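Local coordinates for protein hydrolase (Rhizobium meliloti, PDB 5HOE) that is a carbohydrate acetylesterase of the SGNH (GDSL-like) hydrolase clan that probably cleaves acetyl ester bonds and assembles as an octamer, at residues W30-E35 / L40-E45; D99-M104 / G130-C135; T134-V139 / Y143-V148; S201-G204 / H209-A212. All blocks are in the same frame, centred on the assembly; numbering follows the deposited sequence.

In the fold
Contact 1 (30-35 with 40-45) comes first along the chain and closes a short loop between helices 25-28 and 48-56. Contact 2 then joins strand 100-104 to the end of helix 118-133, and contact 3 takes over where that helix stops, sharing Thr134 and Cys135 and folding the linker onto the entry of strand 147-152, the sheet neighbour of 100-104. Contact 4 closes the last loop, ahead of helix 212-229. No contact nests within another. Contacts 1 and 4, with centres 10 Å apart, touch each other, Tyr42 on Leu210 and Trp30 on His209, beside the phosphate-occupied site, whereas contacts 2 and 3 lie on the opposite side of the chain's centre.

Contact 1 of 4, residues W30-E35 / L40-E45; sequences WIPVKE and LRYPYE
Trp30 and Arg41 face each other in a single isolated bridge between two irregular backbones, with Ile31 N giving a hydrogen bond to Leu40 O at 3.2 Å that arrives nearly along the C=O axis. Beside that bond the side chain of Ile31 does most of the touching. Its CG1 branch is anti to the carbonyl carbon (chi1 -59°), which swings it over the ring of Tyr42: CG1 stands 3.6 Å from the ring centroid and only 4° off the normal, a CH-pi contact over the middle of one face. CD1 points away from the ring, to 3.7 Å from Arg41 C, and meets Leu40 CB at 4.1 Å. The segments belong to a loop between helices 25-28 and 48-56 of the SGNH-hydrolase fold, and this loop borders the probable active site: Trp30 directs its CB away from segment 40-45 and stacks its indole on the ring of His209, close to a bound phosphate. At the far end of the Tyr42 ring, Pro32 crosses at about a right angle, bringing CD to 3.3 Å from Tyr42 OH. That hydroxyl is engaged by a hydrogen bond with Leu210 O, so the phenol is fixed at its tip as well as covered on a face by Ile31. Trp30 O approaches the same ring obliquely, 3.6 Å from Tyr42 CE2. Arg41 directs its CB away from segment 30-35, and its NE bonds to Trp28 O.

Contact 2 of 4, residues D99-M104 / G130-C135; sequences DLVIIM and GQVLTC
Val101 and Val132 both hold CG1 anti to the backbone N (chi1 180° and -178°), a setting that turns both methyls of each residue toward the other, so the two side chains meet tip to tip. The pair joins strand 100-104, the middle strand of the five-stranded parallel sheet, to the last turn of helix 118-133, as in the alpha/beta/alpha sandwich of SGNH hydrolases. The closest approach is Val101 CG2 to Val132 CG1 at 3.8 Å; on the other flank Val101 CG1 lies 4.0 Å from Val132 CG2. Two residues further along the strand and on the same face, Ile103 extends its longer branch to the helix, CD1 reaching Val132 CG2 at 4.3 Å. Val132 is thus the single helix residue that meets both strand side chains, and the contact is buried and wholly apolar. Pro146, and Leu92 of helix 84-95, also pack against Val101, while Val148 of the neighbouring strand adds to the surroundings of Val132. Thr134 is the first residue past the helix, and its backbone N and side-chain hydroxyl both bond to Gly130 O. The two donors reach this carbonyl from opposite faces of its plane. Thr134 N stands 3.0 Å from Gly130 O, and Thr134 OG1 closes the second bond to that oxygen at 2.9 Å.

Contact 3 of 4, residues T134-V139 / Y143-V148; sequences TCAGGV and YPAPKV
Tyr143 meets the linker first, through its carbonyl: Gly137 N gives a hydrogen bond to Tyr143 O, 3.1 Å long, lying in the carbonyl plane and bent to 144° at the hydrogen. The donor sits in a type II beta turn, Cys135 to Gly138, closed by the bond from Gly138 N to Cys135 O, within the connection that carries the chain from helix 118-133 to parallel strand 147-152, part of the alpha/beta fold of the SGNH clan; Lys147 at the start of that strand pairs with strand 100-104 through backbone bonds to Asp99 and Val101. Gly137 is the third residue of the turn and has phi 99°, the positive value usual there. The ring of Tyr143 leads away from this linker, and its hydroxyl is hydrogen-bonded to Arg41 N of a second subunit, whose Leu40 also packs against Tyr143. Tyr143 thereby reaches a subunit interface. Pro144 follows at the surface and barely takes part, its carbonyl carbon 4.2 Å from Ala136 CB. The CA atoms come nearest at Ala136 and Ala145, with Ala136 CB lying 3.8 Å from Ala145 N and the methyls of both alanines meeting at 4.4 Å. Pro146 is buried, and its ring packs against Val132 and Leu98. Cys135 places its sulfur between its own backbone N and carbonyl carbon (chi1 82°), from where SG comes 3.4 Å from Pro146 CD and 4.1 Å from Pro146 CG.

Contact 4 of 4, residues S201-G204 / H209-A212; sequences STDG and HLSA. With PO4 (phosphate ion), chain E.
The loop before helix 212-229 carries the histidine of a likely Ser-His-Asp triad, and this contact ties that loop to itself through the carboxylate of Asp203. The carboxylate grips Ser211 twice: Ser211 N donates to Asp203 OD1 at 2.9 Å, and Ser211 OG donates to Asp203 OD2 at 2.7 Å. Both oxygens are met on their syn sides, the donors standing 29° and 23° out of the carboxylate plane. Asp203 CG lies between its own backbone N and carbonyl carbon, which points the group at Ser211. As the N-cap residue of the helix, Ser211 also accepts Thr214 N at OG, while Thr214 OG1 is a further partner of Asp203 OD2. A backbone bond, Gly204 N to His209 O at 2.8 Å, joins the loop on the histidine side, and the methyl Thr202 CG2 lies 3.7 Å from that same His209 O. Leu210 brings CD2 to 3.7 Å from Thr202 CA. The CB of His209 points away from 201-204, and the imidazole bonds through ND1 to Asp206. From the ring edge NE2 donates to phosphate O3, 2.6 Å away and almost straight at 170°. The ion, probably from the crystallisation liquor, is also held by Ser25 N, Ala69 N and Asn108 ND2, consistent with the oxyanion-hole pocket of SGNH hydrolases.

Contact 1 of 4, residues W30-E35 / L40-E45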
# COMPACT_ATOMS: atom_id res chain seq x y z
N TRP A 30 33.61 9.71 3.47
CA TRP A 30 33.43 10.95 2.71
C TRP A 30 34.54 11.94 3.04
O TRP A 30 34.68 12.38 4.18
CB TRP A 30 32.07 11.54 3.09
CG TRP A 30 31.69 12.83 2.41
CD1 TRP A 30 32.24 14.05 2.61
CD2 TRP A 30 30.64 13.02 1.47
NE1 TRP A 30 31.61 14.99 1.83
CE2 TRP A 30 30.62 14.38 1.12
CE3 TRP A 30 29.71 12.16 0.87
CZ2 TRP A 30 29.72 14.91 0.19
CZ3 TRP A 30 28.83 12.67 -0.05
CH2 TRP A 30 28.83 14.04 -0.38
N ILE A 31 35.27 12.38 2.02
CA ILE A 31 36.33 13.36 2.23
C ILE A 31 35.72 14.75 2.26
O ILE A 31 35.13 15.18 1.26
CB ILE A 31 37.39 13.29 1.12
CG1 ILE A 31 38.02 11.90 1.05
CG2 ILE A 31 38.49 14.35 1.37
CD1 ILE A 31 38.96 11.72 -0.16
N PRO A 32 35.85 15.51 3.34
CA PRO A 32 35.27 16.85 3.33
C PRO A 32 35.99 17.75 2.34
O PRO A 32 37.22 17.72 2.24
CB PRO A 32 35.45 17.34 4.77
CG PRO A 32 36.50 16.48 5.36
CD PRO A 32 36.54 15.19 4.60
N VAL A 33 35.22 18.56 1.60
CA VAL A 33 35.80 19.39 0.54
C VAL A 33 35.12 20.76 0.48
O VAL A 33 33.93 20.91 0.78
CB VAL A 33 35.78 18.72 -0.86
CG1 VAL A 33 36.68 17.48 -0.90
CG2 VAL A 33 34.36 18.40 -1.30
N LYS A 34 35.88 21.76 0.02
CA LYS A 34 35.41 23.14 0.06
C LYS A 34 34.16 23.35 -0.78
O LYS A 34 33.30 24.17 -0.42
CB LYS A 34 36.51 24.10 -0.39
CG LYS A 34 36.87 24.02 -1.88
CD LYS A 34 37.50 25.32 -2.39
CE LYS A 34 38.86 25.60 -1.77
NZ LYS A 34 38.78 26.16 -0.38
N GLU A 35 34.02 22.63 -1.90
CA GLU A 35 32.85 22.74 -2.76
C GLU A 35 31.64 21.97 -2.21
O GLU A 35 30.60 21.93 -2.87
CB GLU A 35 33.16 22.19 -4.16
CG GLU A 35 34.63 22.26 -4.64
CD GLU A 35 34.90 23.40 -5.59
OE1 GLU A 35 34.02 23.71 -6.43
OE2 GLU A 35 36.00 24.00 -5.51
N LEU A 40 35.15 12.54 -3.19
CA LEU A 40 35.77 11.23 -3.33
C LEU A 40 35.80 10.52 -1.99
O LEU A 40 35.49 11.10 -0.95
CB LEU A 40 37.20 11.40 -3.85
CG LEU A 40 37.33 12.08 -5.21
CD1 LEU A 40 38.77 12.47 -5.45
CD2 LEU A 40 36.84 11.17 -6.35
N ARG A 41 36.17 9.23 -2.04
CA ARG A 41 36.23 8.34 -0.89
C ARG A 41 37.66 8.23 -0.37
O ARG A 41 38.60 8.10 -1.15
CB ARG A 41 35.75 6.95 -1.29
CG ARG A 41 35.39 6.02 -0.12
CD ARG A 41 34.91 4.68 -0.65
NE ARG A 41 34.45 3.84 0.44
CZ ARG A 41 34.04 2.60 0.30
NH1 ARG A 41 34.04 2.02 -0.90
NH2 ARG A 41 33.62 1.92 1.38
N TYR A 42 37.81 8.26 0.95
CA TYR A 42 39.12 7.98 1.53
C TYR A 42 39.56 6.57 1.14
O TYR A 42 38.73 5.66 1.09
CB TYR A 42 39.07 8.05 3.06
CG TYR A 42 39.08 9.44 3.65
CD1 TYR A 42 40.23 10.21 3.61
CD2 TYR A 42 37.96 9.97 4.29
CE1 TYR A 42 40.25 11.48 4.16
CE2 TYR A 42 37.98 11.23 4.85
CZ TYR A 42 39.12 11.98 4.78
OH TYR A 42 39.12 13.25 5.32
N PRO A 43 40.84 6.34 0.89
CA PRO A 43 41.32 4.96 0.76
C PRO A 43 41.15 4.21 2.08
O PRO A 43 41.05 4.80 3.15
CB PRO A 43 42.79 5.12 0.39
CG PRO A 43 43.18 6.43 0.94
CD PRO A 43 41.95 7.31 0.87
N TYR A 44 41.12 2.88 1.97
CA TYR A 44 40.79 2.02 3.10
C TYR A 44 41.62 2.35 4.33
O TYR A 44 41.08 2.41 5.45
CB TYR A 44 40.99 0.57 2.68
CG TYR A 44 40.65 -0.47 3.71
CD1 TYR A 44 39.37 -0.55 4.25
CD2 TYR A 44 41.60 -1.37 4.15
CE1 TYR A 44 39.04 -1.51 5.19
CE2 TYR A 44 41.28 -2.36 5.08
CZ TYR A 44 40.00 -2.41 5.60
OH TYR A 44 39.66 -3.37 6.52
N GLU A 45 42.93 2.57 4.16
CA GLU A 45 43.78 2.79 5.32
C GLU A 45 43.60 4.15 5.96
O GLU A 45 44.18 4.40 7.02
CB GLU A 45 45.26 2.55 4.98
CG GLU A 45 45.58 1.10 4.61
CD GLU A 45 45.19 0.07 5.68
OE1 GLU A 45 44.93 0.44 6.85
OE2 GLU A 45 45.13 -1.13 5.34

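Contact 2 of 4, residues D99-M104 / G130-C135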
# COMPACT_ATOMS: atom_id res chain seq x y z
N ASP A 99 30.74 -12.13 14.61
CA ASP A 99 30.99 -12.01 16.04
C ASP A 99 30.50 -10.69 16.62
O ASP A 99 30.12 -10.64 17.79
CB ASP A 99 32.49 -12.18 16.33
CG ASP A 99 33.00 -13.54 15.92
OD1 ASP A 99 33.35 -13.70 14.74
OD2 ASP A 99 33.08 -14.44 16.77
N LEU A 100 30.49 -9.62 15.82
CA LEU A 100 30.20 -8.28 16.32
C LEU A 100 29.66 -7.43 15.17
O LEU A 100 30.19 -7.49 14.05
CB LEU A 100 31.47 -7.63 16.87
CG LEU A 100 31.31 -6.19 17.37
CD1 LEU A 100 30.37 -6.10 18.58
CD2 LEU A 100 32.68 -5.60 17.73
N VAL A 101 28.65 -6.61 15.46
CA VAL A 101 28.16 -5.58 14.56
C VAL A 101 28.39 -4.25 15.25
O VAL A 101 27.95 -4.06 16.38
CB VAL A 101 26.67 -5.78 14.22
CG1 VAL A 101 26.19 -4.70 13.29
CG2 VAL A 101 26.45 -7.14 13.59
N ILE A 102 29.13 -3.36 14.58
CA ILE A 102 29.37 -2.00 15.04
C ILE A 102 28.44 -1.09 14.26
O ILE A 102 28.45 -1.11 13.02
CB ILE A 102 30.83 -1.57 14.83
CG1 ILE A 102 31.77 -2.59 15.50
CG2 ILE A 102 31.07 -0.17 15.41
CD1 ILE A 102 33.24 -2.35 15.24
N ILE A 103 27.63 -0.29 14.96
CA ILE A 103 26.64 0.58 14.34
C ILE A 103 26.95 2.02 14.72
O ILE A 103 26.85 2.38 15.90
CB ILE A 103 25.21 0.25 14.78
CG1 ILE A 103 24.93 -1.26 14.66
CG2 ILE A 103 24.23 1.04 13.93
CD1 ILE A 103 23.55 -1.68 15.15
N MET A 104 27.31 2.84 13.73
CA MET A 104 27.51 4.27 13.95
C MET A 104 26.57 5.01 13.00
O MET A 104 26.88 5.20 11.82
CB MET A 104 28.97 4.71 13.76
CG MET A 104 29.16 6.19 14.18
SD MET A 104 30.86 6.80 14.36
CE MET A 104 31.39 6.37 12.73
N GLY A 130 18.00 -4.31 17.87
CA GLY A 130 17.09 -5.45 17.90
C GLY A 130 17.21 -6.35 16.68
O GLY A 130 17.07 -7.56 16.79
N GLN A 131 17.44 -5.76 15.50
CA GLN A 131 17.61 -6.57 14.30
C GLN A 131 18.85 -7.45 14.40
O GLN A 131 18.85 -8.58 13.92
CB GLN A 131 17.70 -5.67 13.05
CG GLN A 131 16.38 -5.06 12.66
CD GLN A 131 16.47 -4.06 11.55
OE1 GLN A 131 17.52 -3.48 11.30
NE2 GLN A 131 15.35 -3.84 10.87
N VAL A 132 19.91 -6.95 15.03
CA VAL A 132 21.09 -7.80 15.24
C VAL A 132 20.79 -8.89 16.26
O VAL A 132 21.10 -10.06 16.06
CB VAL A 132 22.31 -6.96 15.64
CG1 VAL A 132 23.50 -7.87 15.81
CG2 VAL A 132 22.60 -5.89 14.62
N LEU A 133 20.19 -8.51 17.39
CA LEU A 133 19.98 -9.47 18.46
C LEU A 133 19.03 -10.59 18.07
O LEU A 133 19.09 -11.67 18.68
CB LEU A 133 19.46 -8.76 19.70
CG LEU A 133 20.44 -7.74 20.30
CD1 LEU A 133 19.81 -7.05 21.49
CD2 LEU A 133 21.75 -8.41 20.70
N THR A 134 18.16 -10.38 17.08
CA THR A 134 17.20 -11.39 16.68
C THR A 134 17.61 -12.12 15.40
O THR A 134 16.80 -12.89 14.87
CB THR A 134 15.80 -10.80 16.52
OG1 THR A 134 15.79 -9.84 15.46
CG2 THR A 134 15.34 -10.13 17.81
N CYS A 135 18.83 -11.91 14.90
CA CYS A 135 19.21 -12.39 13.58
C CYS A 135 19.78 -13.81 13.57
O CYS A 135 20.16 -14.30 12.49
CB CYS A 135 20.21 -11.44 12.90
SG CYS A 135 21.95 -11.62 13.38

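Contact 3 of 4, residues T134-V139 / Y143-V148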
# COMPACT_ATOMS: atom_id res chain seq x y z
N THR A 134 18.16 -10.38 17.08
CA THR A 134 17.20 -11.39 16.68
C THR A 134 17.61 -12.12 15.40
O THR A 134 16.80 -12.89 14.87
CB THR A 134 15.80 -10.80 16.52
OG1 THR A 134 15.79 -9.84 15.46
CG2 THR A 134 15.34 -10.13 17.81
N CYS A 135 18.83 -11.91 14.90
CA CYS A 135 19.21 -12.39 13.58
C CYS A 135 19.78 -13.81 13.57
O CYS A 135 20.16 -14.30 12.49
CB CYS A 135 20.21 -11.44 12.90
SG CYS A 135 21.95 -11.62 13.38
N ALA A 136 19.82 -14.49 14.71
CA ALA A 136 20.42 -15.81 14.79
C ALA A 136 19.82 -16.72 13.73
O ALA A 136 18.61 -16.71 13.49
CB ALA A 136 20.18 -16.43 16.18
N GLY A 137 20.69 -17.50 13.09
CA GLY A 137 20.26 -18.43 12.07
C GLY A 137 20.47 -17.90 10.67
O GLY A 137 20.84 -18.66 9.77
N GLY A 138 20.25 -16.61 10.46
CA GLY A 138 20.25 -16.09 9.10
C GLY A 138 19.28 -16.87 8.25
O GLY A 138 18.14 -17.14 8.65
N VAL A 139 19.74 -17.26 7.06
CA VAL A 139 19.02 -18.16 6.17
C VAL A 139 19.70 -19.53 6.30
O VAL A 139 20.74 -19.77 5.70
CB VAL A 139 19.06 -17.68 4.72
CG1 VAL A 139 18.27 -18.65 3.82
CG2 VAL A 139 18.53 -16.28 4.55
N TYR A 143 24.31 -20.44 13.19
CA TYR A 143 25.19 -19.46 13.80
C TYR A 143 24.43 -18.60 14.82
O TYR A 143 23.25 -18.30 14.64
CB TYR A 143 25.78 -18.57 12.72
CG TYR A 143 26.79 -19.26 11.82
CD1 TYR A 143 27.86 -19.96 12.36
CD2 TYR A 143 26.66 -19.21 10.44
CE1 TYR A 143 28.80 -20.58 11.55
CE2 TYR A 143 27.59 -19.83 9.61
CZ TYR A 143 28.65 -20.52 10.17
OH TYR A 143 29.58 -21.12 9.35
N PRO A 144 25.10 -18.18 15.90
CA PRO A 144 24.43 -17.37 16.93
C PRO A 144 24.34 -15.90 16.54
O PRO A 144 24.98 -15.42 15.61
CB PRO A 144 25.36 -17.52 18.14
CG PRO A 144 26.71 -17.69 17.53
CD PRO A 144 26.47 -18.55 16.30
N ALA A 145 23.54 -15.18 17.31
CA ALA A 145 23.48 -13.74 17.15
C ALA A 145 24.82 -13.10 17.51
O ALA A 145 25.47 -13.50 18.50
CB ALA A 145 22.38 -13.14 18.01
N PRO A 146 25.26 -12.10 16.75
CA PRO A 146 26.46 -11.34 17.10
C PRO A 146 26.24 -10.48 18.33
O PRO A 146 25.11 -10.17 18.71
CB PRO A 146 26.66 -10.42 15.89
CG PRO A 146 25.69 -10.83 14.86
CD PRO A 146 24.61 -11.57 15.54
N LYS A 147 27.35 -10.05 18.93
CA LYS A 147 27.32 -8.94 19.87
C LYS A 147 27.13 -7.62 19.10
O LYS A 147 27.28 -7.56 17.86
CB LYS A 147 28.61 -8.90 20.69
CG LYS A 147 28.76 -10.11 21.62
CD LYS A 147 30.08 -10.08 22.36
CE LYS A 147 30.09 -11.09 23.52
NZ LYS A 147 29.74 -12.46 23.06
N VAL A 148 26.82 -6.55 19.84
CA VAL A 148 26.53 -5.25 19.25
C VAL A 148 27.37 -4.19 19.96
O VAL A 148 27.41 -4.14 21.20
CB VAL A 148 25.03 -4.88 19.35
CG1 VAL A 148 24.78 -3.50 18.75
CG2 VAL A 148 24.19 -5.91 18.64

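Contact 4 of 4, residues S201-G204 / H209-A212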
# COMPACT_ATOMS: atom_id res chain seq x y z
N SER A 201 36.49 14.74 17.48
CA SER A 201 35.50 15.76 17.16
C SER A 201 35.27 15.77 15.65
O SER A 201 36.09 15.25 14.88
CB SER A 201 35.93 17.15 17.65
OG SER A 201 37.05 17.64 16.95
N THR A 202 34.16 16.36 15.24
CA THR A 202 33.92 16.56 13.81
C THR A 202 34.82 17.70 13.33
O THR A 202 34.55 18.87 13.63
CB THR A 202 32.45 16.91 13.59
OG1 THR A 202 31.63 15.84 14.07
CG2 THR A 202 32.15 17.13 12.10
N ASP A 203 35.88 17.37 12.58
CA ASP A 203 36.91 18.34 12.24
C ASP A 203 36.99 18.69 10.76
O ASP A 203 37.87 19.48 10.38
CB ASP A 203 38.29 17.86 12.76
CG ASP A 203 38.77 16.58 12.12
OD1 ASP A 203 37.99 15.86 11.48
OD2 ASP A 203 39.98 16.28 12.29
N GLY A 204 36.11 18.14 9.93
CA GLY A 204 36.16 18.44 8.51
C GLY A 204 35.66 19.84 8.20
O GLY A 204 34.84 20.40 8.92
N HIS A 209 31.86 15.98 8.16
CA HIS A 209 32.72 14.83 7.94
C HIS A 209 34.07 15.02 8.64
O HIS A 209 34.32 16.02 9.32
CB HIS A 209 32.82 14.55 6.44
CG HIS A 209 31.48 14.40 5.78
ND1 HIS A 209 30.91 15.39 5.01
CD2 HIS A 209 30.58 13.39 5.81
CE1 HIS A 209 29.73 14.98 4.58
NE2 HIS A 209 29.49 13.78 5.07
N LEU A 210 34.94 14.00 8.51
CA LEU A 210 36.15 13.89 9.32
C LEU A 210 37.40 13.84 8.46
O LEU A 210 37.38 13.42 7.30
CB LEU A 210 36.08 12.63 10.20
CG LEU A 210 34.80 12.30 10.97
CD1 LEU A 210 34.93 10.92 11.58
CD2 LEU A 210 34.58 13.35 12.01
N SER A 211 38.51 14.29 9.04
CA SER A 211 39.82 14.18 8.42
C SER A 211 40.35 12.75 8.52
O SER A 211 39.87 11.95 9.32
CB SER A 211 40.80 15.12 9.12
OG SER A 211 41.13 14.66 10.42
N ALA A 212 41.36 12.45 7.71
CA ALA A 212 41.99 11.14 7.77
C ALA A 212 42.57 10.85 9.15
O ALA A 212 42.40 9.74 9.69
CB ALA A 212 43.08 11.01 6.69
P PO4 E . 26.30 12.11 5.46
O1 PO4 E . 26.08 10.66 5.76
O2 PO4 E . 26.57 12.85 6.74
O3 PO4 E . 27.34 12.45 4.42
O4 PO4 E . 25.12 12.69 4.76